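Envelope protein (White spot syndrome virus, PDB 7DDA) forms part of the viral envelope and, through sulfate-binding sites on its C-terminal domain, the part described here, probably binds heparin-like polysaccharides. Local coordinates at residues G108-S121 with A159-T171. Numbering follows the deposited sequence.
Sequences GYTCLCRIFAEIES and AKLIIYFFLNCWT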
ATOM      1  N   GLY A 108      -2.935  28.814  -2.876  1.00 33.99           N
ATOM      2  CA  GLY A 108      -1.506  28.991  -2.921  1.00 29.60           C
ATOM      3  C   GLY A 108      -0.717  27.792  -3.407  1.00 38.19           C
ATOM      4  O   GLY A 108       0.415  27.966  -3.879  1.00 41.43           O
ATOM      5  N   TYR A 109      -1.276  26.584  -3.329  1.00 37.26           N
ATOM      6  CA  TYR A 109      -0.485  25.369  -3.492  1.00 37.70           C
ATOM      7  C   TYR A 109      -0.607  24.752  -4.880  1.00 34.61           C
ATOM      8  O   TYR A 109      -1.669  24.783  -5.508  1.00 30.49           O
ATOM      9  CB  TYR A 109      -0.873  24.330  -2.446  1.00 37.68           C
ATOM     10  CG  TYR A 109      -0.340  24.629  -1.065  1.00 43.17           C
ATOM     11  CD1 TYR A 109      -0.979  25.538  -0.227  1.00 37.96           C
ATOM     12  CD2 TYR A 109       0.811  23.997  -0.596  1.00 45.45           C
ATOM     13  CE1 TYR A 109      -0.484  25.804   1.044  1.00 44.06           C
ATOM     14  CE2 TYR A 109       1.306  24.252   0.671  1.00 47.34           C
ATOM     15  CZ  TYR A 109       0.658  25.154   1.485  1.00 45.92           C
ATOM     16  OH  TYR A 109       1.162  25.398   2.739  1.00 43.85           O
ATOM     17  N   THR A 110       0.507  24.204  -5.348  1.00 33.27           N
ATOM     18  CA  THR A 110       0.569  23.299  -6.481  1.00 35.05           C
ATOM     19  C   THR A 110       0.802  21.899  -5.929  1.00 38.88           C
ATOM     20  O   THR A 110       1.479  21.743  -4.906  1.00 35.87           O
ATOM     21  CB  THR A 110       1.701  23.705  -7.432  1.00 37.51           C
ATOM     22  OG1 THR A 110       1.510  25.069  -7.823  1.00 40.34           O
ATOM     23  CG2 THR A 110       1.736  22.818  -8.683  1.00 32.99           C
ATOM     24  N   CYS A 111       0.227  20.879  -6.576  1.00 32.84           N
ATOM     25  CA  CYS A 111       0.287  19.533  -6.025  1.00 30.26           C
ATOM     26  C   CYS A 111       0.685  18.504  -7.070  1.00 30.12           C
ATOM     27  O   CYS A 111       0.404  18.645  -8.265  1.00 28.69           O
ATOM     28  CB  CYS A 111      -1.041  19.104  -5.401  1.00 26.12           C
ATOM     29  SG  CYS A 111      -1.553  20.062  -3.962  1.00 34.45           S
ATOM     30  N   LEU A 112       1.353  17.462  -6.586  1.00 30.51           N
ATOM     31  CA  LEU A 112       1.493  16.200  -7.289  1.00 28.36           C
ATOM     32  C   LEU A 112       0.647  15.137  -6.589  1.00 28.19           C
ATOM     33  O   LEU A 112       0.393  15.211  -5.379  1.00 25.66           O
ATOM     34  CB  LEU A 112       2.958  15.777  -7.350  1.00 27.48           C
ATOM     35  CG  LEU A 112       3.870  16.562  -8.292  1.00 29.73           C
ATOM     36  CD1 LEU A 112       5.290  16.083  -8.106  1.00 26.27           C
ATOM     37  CD2 LEU A 112       3.455  16.421  -9.765  1.00 23.95           C
ATOM     38  N   CYS A 113       0.200  14.150  -7.366  1.00 24.14           N
ATOM     39  CA  CYS A 113      -0.624  13.065  -6.851  1.00 21.00           C
ATOM     40  C   CYS A 113      -0.143  11.746  -7.434  1.00 26.90           C
ATOM     41  O   CYS A 113      -0.064  11.601  -8.659  1.00 27.20           O
ATOM     42  CB  CYS A 113      -2.098  13.282  -7.200  1.00 21.24           C
ATOM     43  SG  CYS A 113      -3.234  12.201  -6.316  1.00 24.38           S
ATOM     44  N   ARG A 114       0.163  10.780  -6.568  1.00 24.60           N
ATOM     45  CA  ARG A 114       0.401   9.404  -6.985  1.00 24.11           C
ATOM     46  C   ARG A 114      -0.613   8.501  -6.293  1.00 23.89           C
ATOM     47  O   ARG A 114      -1.083   8.812  -5.192  1.00 21.82           O
ATOM     48  CB  ARG A 114       1.829   8.953  -6.662  1.00 22.25           C
ATOM     49  CG  ARG A 114       2.913   9.777  -7.330  1.00 22.05           C
ATOM     50  CD  ARG A 114       2.913   9.541  -8.813  1.00 23.47           C
ATOM     51  NE  ARG A 114       3.837  10.426  -9.523  1.00 29.74           N
ATOM     52  CZ  ARG A 114       3.553  11.681  -9.881  1.00 29.18           C
ATOM     53  NH1 ARG A 114       2.374  12.220  -9.567  1.00 23.29           N
ATOM     54  NH2 ARG A 114       4.452  12.402 -10.543  1.00 20.85           N
ATOM     55  N   ILE A 115      -0.956   7.375  -6.941  1.00 21.20           N
ATOM     56  CA  ILE A 115      -2.069   6.552  -6.491  1.00 19.77           C
ATOM     57  C   ILE A 115      -1.690   5.082  -6.362  1.00 21.83           C
ATOM     58  O   ILE A 115      -0.779   4.567  -7.020  1.00 19.70           O
ATOM     59  CB  ILE A 115      -3.295   6.647  -7.419  1.00 22.87           C
ATOM     60  CG1 ILE A 115      -2.957   5.979  -8.740  1.00 19.98           C
ATOM     61  CG2 ILE A 115      -3.795   8.094  -7.563  1.00 19.75           C
ATOM     62  CD1 ILE A 115      -4.101   5.822  -9.639  1.00 30.52           C
ATOM     63  N   PHE A 116      -2.448   4.408  -5.509  1.00 20.10           N
ATOM     64  CA  PHE A 116      -2.479   2.967  -5.391  1.00 16.44           C
ATOM     65  C   PHE A 116      -3.934   2.569  -5.156  1.00 17.97           C
ATOM     66  O   PHE A 116      -4.671   3.266  -4.448  1.00 18.45           O
ATOM     67  CB  PHE A 116      -1.576   2.491  -4.242  1.00 18.30           C
ATOM     68  CG  PHE A 116      -1.726   1.028  -3.934  1.00 20.00           C
ATOM     69  CD1 PHE A 116      -1.372   0.072  -4.872  1.00 17.81           C
ATOM     70  CD2 PHE A 116      -2.292   0.611  -2.733  1.00 17.61           C
ATOM     71  CE1 PHE A 116      -1.535  -1.277  -4.605  1.00 20.55           C
ATOM     72  CE2 PHE A 116      -2.452  -0.736  -2.460  1.00 19.20           C
ATOM     73  CZ  PHE A 116      -2.070  -1.685  -3.396  1.00 16.60           C
ATOM     74  N   ALA A 117      -4.354   1.457  -5.749  1.00 16.05           N
ATOM     75  CA  ALA A 117      -5.730   1.004  -5.593  1.00 18.10           C
ATOM     76  C   ALA A 117      -5.772  -0.515  -5.466  1.00 19.37           C
ATOM     77  O   ALA A 117      -4.934  -1.223  -6.032  1.00 20.72           O
ATOM     78  CB  ALA A 117      -6.602   1.457  -6.766  1.00 17.66           C
ATOM     79  N   GLU A 118      -6.758  -1.005  -4.718  1.00 17.50           N
ATOM     80  CA  GLU A 118      -6.899  -2.432  -4.450  1.00 20.33           C
ATOM     81  C   GLU A 118      -8.360  -2.760  -4.163  1.00 21.23           C
ATOM     82  O   GLU A 118      -9.099  -1.945  -3.606  1.00 22.06           O
ATOM     83  CB  GLU A 118      -5.948  -2.869  -3.314  1.00 17.68           C
ATOM     84  CG  GLU A 118      -6.011  -2.090  -1.962  1.00 22.19           C
ATOM     85  CD  GLU A 118      -6.902  -2.666  -0.874  1.00 21.87           C
ATOM     86  OE1 GLU A 118      -7.273  -3.840  -0.971  1.00 26.87           O
ATOM     87  OE2 GLU A 118      -7.131  -1.971   0.146  1.00 21.32           O
ATOM     88  N   ILE A 119      -8.783  -3.940  -4.618  1.00 19.53           N
ATOM     89  CA  ILE A 119     -10.141  -4.419  -4.387  1.00 18.62           C
ATOM     90  C   ILE A 119     -10.238  -5.007  -2.982  1.00 18.73           C
ATOM     91  O   ILE A 119      -9.429  -5.848  -2.584  1.00 21.32           O
ATOM     92  CB  ILE A 119     -10.534  -5.456  -5.448  1.00 20.40           C
ATOM     93  CG1 ILE A 119     -10.350  -4.884  -6.850  1.00 21.36           C
ATOM     94  CG2 ILE A 119     -11.973  -5.941  -5.227  1.00 22.86           C
ATOM     95  CD1 ILE A 119     -11.501  -4.065  -7.313  1.00 21.79           C
ATOM     96  N   GLU A 120     -11.228  -4.569  -2.229  1.00 20.28           N
ATOM     97  CA  GLU A 120     -11.489  -5.073  -0.892  1.00 21.03           C
ATOM     98  C   GLU A 120     -12.759  -5.900  -0.942  1.00 19.78           C
ATOM     99  O   GLU A 120     -13.835  -5.384  -1.247  1.00 27.14           O
ATOM    100  CB  GLU A 120     -11.628  -3.937   0.111  1.00 20.34           C
ATOM    101  CG  GLU A 120     -11.514  -4.366   1.521  1.00 19.43           C
ATOM    102  CD  GLU A 120     -11.785  -3.229   2.456  1.00 26.07           C
ATOM    103  OE1 GLU A 120     -10.816  -2.552   2.856  1.00 23.03           O
ATOM    104  OE2 GLU A 120     -12.977  -3.000   2.765  1.00 29.74           O
ATOM    105  N   SER A 121     -12.628  -7.169  -0.620  1.00 23.33           N
ATOM    106  CA  SER A 121     -13.621  -8.178  -0.920  1.00 23.68           C
ATOM    107  C   SER A 121     -13.578  -9.223   0.179  1.00 27.09           C
ATOM    108  O   SER A 121     -12.527  -9.470   0.783  1.00 25.18           O
ATOM    109  CB  SER A 121     -13.344  -8.819  -2.280  1.00 22.84           C
ATOM    110  OG  SER A 121     -14.132  -9.979  -2.454  1.00 38.22           O
ATOM    111  N   ALA A 159     -18.296  -5.758  -3.015  1.00 23.99           N
ATOM    112  CA  ALA A 159     -16.867  -5.512  -3.121  1.00 22.55           C
ATOM    113  C   ALA A 159     -16.588  -4.020  -3.299  1.00 23.22           C
ATOM    114  O   ALA A 159     -17.361  -3.291  -3.927  1.00 21.09           O
ATOM    115  CB  ALA A 159     -16.284  -6.310  -4.288  1.00 21.09           C
ATOM    116  N   LYS A 160     -15.463  -3.569  -2.744  1.00 21.50           N
ATOM    117  CA  LYS A 160     -15.110  -2.155  -2.731  1.00 23.65           C
ATOM    118  C   LYS A 160     -13.786  -1.901  -3.438  1.00 23.82           C
ATOM    119  O   LYS A 160     -12.900  -2.765  -3.491  1.00 24.10           O
ATOM    120  CB  LYS A 160     -15.020  -1.605  -1.298  1.00 21.27           C
ATOM    121  CG  LYS A 160     -16.288  -1.783  -0.446  1.00 25.00           C
ATOM    122  CD  LYS A 160     -17.494  -1.137  -1.105  1.00 20.92           C
ATOM    123  CE  LYS A 160     -18.737  -1.206  -0.230  1.00 17.58           C
ATOM    124  NZ  LYS A 160     -19.860  -0.470  -0.862  1.00 15.64           N
ATOM    125  N   LEU A 161     -13.663  -0.694  -3.977  1.00 21.00           N
ATOM    126  CA  LEU A 161     -12.404  -0.179  -4.503  1.00 18.63           C
ATOM    127  C   LEU A 161     -11.821   0.778  -3.471  1.00 20.53           C
ATOM    128  O   LEU A 161     -12.486   1.738  -3.067  1.00 21.26           O
ATOM    129  CB  LEU A 161     -12.622   0.518  -5.849  1.00 15.79           C
ATOM    130  CG  LEU A 161     -11.427   1.146  -6.570  1.00 18.21           C
ATOM    131  CD1 LEU A 161     -10.361   0.109  -6.915  1.00 15.73           C
ATOM    132  CD2 LEU A 161     -11.900   1.851  -7.830  1.00 14.98           C
ATOM    133  N   ILE A 162     -10.607   0.495  -3.011  1.00 18.49           N
ATOM    134  CA  ILE A 162      -9.904   1.365  -2.076  1.00 16.22           C
ATOM    135  C   ILE A 162      -8.789   2.054  -2.850  1.00 19.41           C
ATOM    136  O   ILE A 162      -7.897   1.388  -3.393  1.00 18.83           O
ATOM    137  CB  ILE A 162      -9.355   0.591  -0.868  1.00 15.14           C
ATOM    138  CG1 ILE A 162     -10.421  -0.350  -0.289  1.00 19.76           C
ATOM    139  CG2 ILE A 162      -8.906   1.542   0.197  1.00 15.83           C
ATOM    140  CD1 ILE A 162     -11.662   0.352   0.260  1.00 15.52           C
ATOM    141  N   ILE A 163      -8.856   3.383  -2.932  1.00 17.10           N
ATOM    142  CA  ILE A 163      -7.879   4.182  -3.660  1.00 16.45           C
ATOM    143  C   ILE A 163      -7.078   5.003  -2.661  1.00 19.23           C
ATOM    144  O   ILE A 163      -7.650   5.661  -1.780  1.00 17.45           O
ATOM    145  CB  ILE A 163      -8.541   5.106  -4.694  1.00 15.81           C
ATOM    146  CG1 ILE A 163      -9.584   4.369  -5.519  1.00 14.80           C
ATOM    147  CG2 ILE A 163      -7.497   5.727  -5.585  1.00 15.72           C
ATOM    148  CD1 ILE A 163     -10.491   5.341  -6.287  1.00 16.88           C
ATOM    149  N   TYR A 164      -5.758   4.974  -2.805  1.00 17.69           N
ATOM    150  CA  TYR A 164      -4.860   5.722  -1.940  1.00 19.47           C
ATOM    151  C   TYR A 164      -4.258   6.853  -2.762  1.00 18.74           C
ATOM    152  O   TYR A 164      -3.651   6.612  -3.810  1.00 18.22           O
ATOM    153  CB  TYR A 164      -3.770   4.817  -1.347  1.00 19.77           C
ATOM    154  CG  TYR A 164      -4.293   3.621  -0.550  1.00 20.02           C
ATOM    155  CD1 TYR A 164      -4.910   2.546  -1.186  1.00 19.35           C
ATOM    156  CD2 TYR A 164      -4.162   3.566   0.830  1.00 17.43           C
ATOM    157  CE1 TYR A 164      -5.390   1.459  -0.467  1.00 19.42           C
ATOM    158  CE2 TYR A 164      -4.636   2.477   1.559  1.00 18.81           C
ATOM    159  CZ  TYR A 164      -5.250   1.427   0.908  1.00 21.76           C
ATOM    160  OH  TYR A 164      -5.733   0.332   1.619  1.00 22.50           O
ATOM    161  N   PHE A 165      -4.458   8.084  -2.305  1.00 20.53           N
ATOM    162  CA  PHE A 165      -3.909   9.265  -2.956  1.00 18.66           C
ATOM    163  C   PHE A 165      -2.732   9.756  -2.134  1.00 22.55           C
ATOM    164  O   PHE A 165      -2.900  10.103  -0.955  1.00 20.90           O
ATOM    165  CB  PHE A 165      -4.960  10.369  -3.082  1.00 19.51           C
ATOM    166  CG  PHE A 165      -6.153   9.979  -3.902  1.00 19.17           C
ATOM    167  CD1 PHE A 165      -7.195   9.257  -3.334  1.00 20.09           C
ATOM    168  CD2 PHE A 165      -6.245  10.343  -5.222  1.00 14.67           C
ATOM    169  CE1 PHE A 165      -8.296   8.901  -4.089  1.00 17.78           C
ATOM    170  CE2 PHE A 165      -7.340   9.995  -5.968  1.00 17.78           C
ATOM    171  CZ  PHE A 165      -8.365   9.275  -5.408  1.00 16.76           C
ATOM    172  N   PHE A 166      -1.553   9.794  -2.756  1.00 21.86           N
ATOM    173  CA  PHE A 166      -0.326  10.261  -2.106  1.00 23.32           C
ATOM    174  C   PHE A 166      -0.023  11.660  -2.624  1.00 27.30           C
ATOM    175  O   PHE A 166       0.491  11.826  -3.734  1.00 26.15           O
ATOM    176  CB  PHE A 166       0.822   9.294  -2.349  1.00 21.08           C
ATOM    177  CG  PHE A 166       0.492   7.871  -1.967  1.00 22.94           C
ATOM    178  CD1 PHE A 166       0.334   7.520  -0.636  1.00 24.99           C
ATOM    179  CD2 PHE A 166       0.297   6.900  -2.935  1.00 19.65           C
ATOM    180  CE1 PHE A 166       0.030   6.223  -0.274  1.00 25.59           C
ATOM    181  CE2 PHE A 166      -0.010   5.609  -2.579  1.00 20.91           C
ATOM    182  CZ  PHE A 166      -0.139   5.264  -1.246  1.00 17.42           C
ATOM    183  N   LEU A 167      -0.327  12.662  -1.796  1.00 28.54           N
ATOM    184  CA  LEU A 167      -0.340  14.060  -2.204  1.00 28.88           C
ATOM    185  C   LEU A 167       0.909  14.789  -1.717  1.00 34.24           C
ATOM    186  O   LEU A 167       1.282  14.691  -0.543  1.00 30.61           O
ATOM    187  CB  LEU A 167      -1.609  14.724  -1.676  1.00 26.23           C
ATOM    188  CG  LEU A 167      -2.832  14.255  -2.464  1.00 26.48           C
ATOM    189  CD1 LEU A 167      -4.083  14.424  -1.643  1.00 29.97           C
ATOM    190  CD2 LEU A 167      -2.963  15.058  -3.753  1.00 27.77           C
ATOM    191  N   ASN A 168       1.554  15.510  -2.629  1.00 33.76           N
ATOM    192  CA  ASN A 168       2.742  16.295  -2.317  1.00 37.11           C
ATOM    193  C   ASN A 168       2.538  17.704  -2.854  1.00 36.63           C
ATOM    194  O   ASN A 168       2.579  17.918  -4.069  1.00 36.60           O
ATOM    195  CB  ASN A 168       4.001  15.655  -2.902  1.00 38.09           C
ATOM    196  CG  ASN A 168       5.263  16.379  -2.481  1.00 46.51           C
ATOM    197  OD1 ASN A 168       6.300  16.276  -3.138  1.00 48.50           O
ATOM    198  ND2 ASN A 168       5.170  17.156  -1.403  1.00 45.95           N
ATOM    199  N   CYS A 169       2.333  18.658  -1.952  1.00 36.06           N
ATOM    200  CA  CYS A 169       1.958  20.017  -2.309  1.00 41.25           C
ATOM    201  C   CYS A 169       2.960  21.033  -1.764  1.00 47.73           C
ATOM    202  O   CYS A 169       3.580  20.824  -0.715  1.00 48.92           O
ATOM    203  CB  CYS A 169       0.561  20.339  -1.785  1.00 37.85           C
ATOM    204  SG  CYS A 169      -0.668  19.176  -2.354  1.00 36.87           S
ATOM    205  N   TRP A 170       3.094  22.151  -2.477  1.00 45.11           N
ATOM    206  CA  TRP A 170       4.042  23.192  -2.110  1.00 46.27           C
ATOM    207  C   TRP A 170       3.545  24.541  -2.617  1.00 43.27           C
ATOM    208  O   TRP A 170       2.640  24.615  -3.447  1.00 41.96           O
ATOM    209  CB  TRP A 170       5.427  22.880  -2.672  1.00 40.83           C
ATOM    210  CG  TRP A 170       5.457  22.890  -4.151  1.00 39.05           C
ATOM    211  CD1 TRP A 170       5.699  23.959  -4.949  1.00 40.55           C
ATOM    212  CD2 TRP A 170       5.231  21.775  -5.026  1.00 43.99           C
ATOM    213  NE1 TRP A 170       5.636  23.587  -6.274  1.00 46.04           N
ATOM    214  CE2 TRP A 170       5.351  22.250  -6.347  1.00 44.88           C
ATOM    215  CE3 TRP A 170       4.936  20.425  -4.824  1.00 40.15           C
ATOM    216  CZ2 TRP A 170       5.194  21.422  -7.458  1.00 38.32           C
ATOM    217  CZ3 TRP A 170       4.780  19.609  -5.931  1.00 37.62           C
ATOM    218  CH2 TRP A 170       4.911  20.110  -7.229  1.00 31.01           C
ATOM    219  N   THR A 171       4.150  25.611  -2.104  1.00 47.87           N
ATOM    220  CA  THR A 171       3.823  26.976  -2.528  1.00 45.06           C
ATOM    221  C   THR A 171       4.938  27.562  -3.387  1.00 40.55           C
ATOM    222  O   THR A 171       6.052  27.037  -3.404  1.00 43.60           O
ATOM    223  CB  THR A 171       3.602  27.897  -1.338  1.00 38.33           C
ATOM    224  OG1 THR A 171       4.788  27.908  -0.540  1.00 50.43           O
ATOM    225  CG2 THR A 171       2.452  27.411  -0.503  1.00 37.76           C
TER
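Thr110 and Trp170 open an antiparallel beta ladder that runs in unbroken register to Glu120 and Lys160. It joins strands 110-120 and 160-170 in one of the two four-stranded antiparallel sheets packed face to face in this beta-sandwich domain. The six hydrogen-bonded pairs each exchange two backbone bonds, among them Leu112 N to Asn168 O at 2.8 Å.

Between the ladder's first two hydrogen-bonded pairs, at the non-hydrogen-bonded pair Cys111-Cys169, the CA atoms lie just 4.1 Å apart, and a disulfide ties the strands together covalently. Along the same face, Cys113, Ile115, Ala117 and Ile119 stand opposite Leu167, Phe165, Ile163 and Leu161, in the same order, to build the apolar interior, where Tyr148 of the facing sheet packs on Cys113, and Phe150 on Ile115, Ala117 and Ile163. Cys113 SG reaches the edge of the Phe165 ring, 3.7 Å from CD2, while small Ala117 leaves room for Leu161 CD1.

The other face, bearing Phe116, Tyr164 and Phe166, serves the trimer: the Phe116 ring meets Phe116 of both neighbouring subunits edge-to-face. Within the chain this ring lies obliquely beside that of Tyr164, the planes 38° apart, and Phe116 CB touches the edge of the Phe166 ring. Arginine suits position 114 because its long chain can leave the ladder and pair with Glu48 of the second subunit.

Trp170 turns its CG between its backbone N and carbonyl carbon (chi1 65°), which lays the indole across the neighbouring strand: one face covers Thr110 O, and its edge meets Leu112 CG. Beyond it, Tyr109 offers a flat ring to the methyl of Thr171, whose CG2 makes a CH-pi contact 3.5 Å from the ring centroid, 11° off the normal.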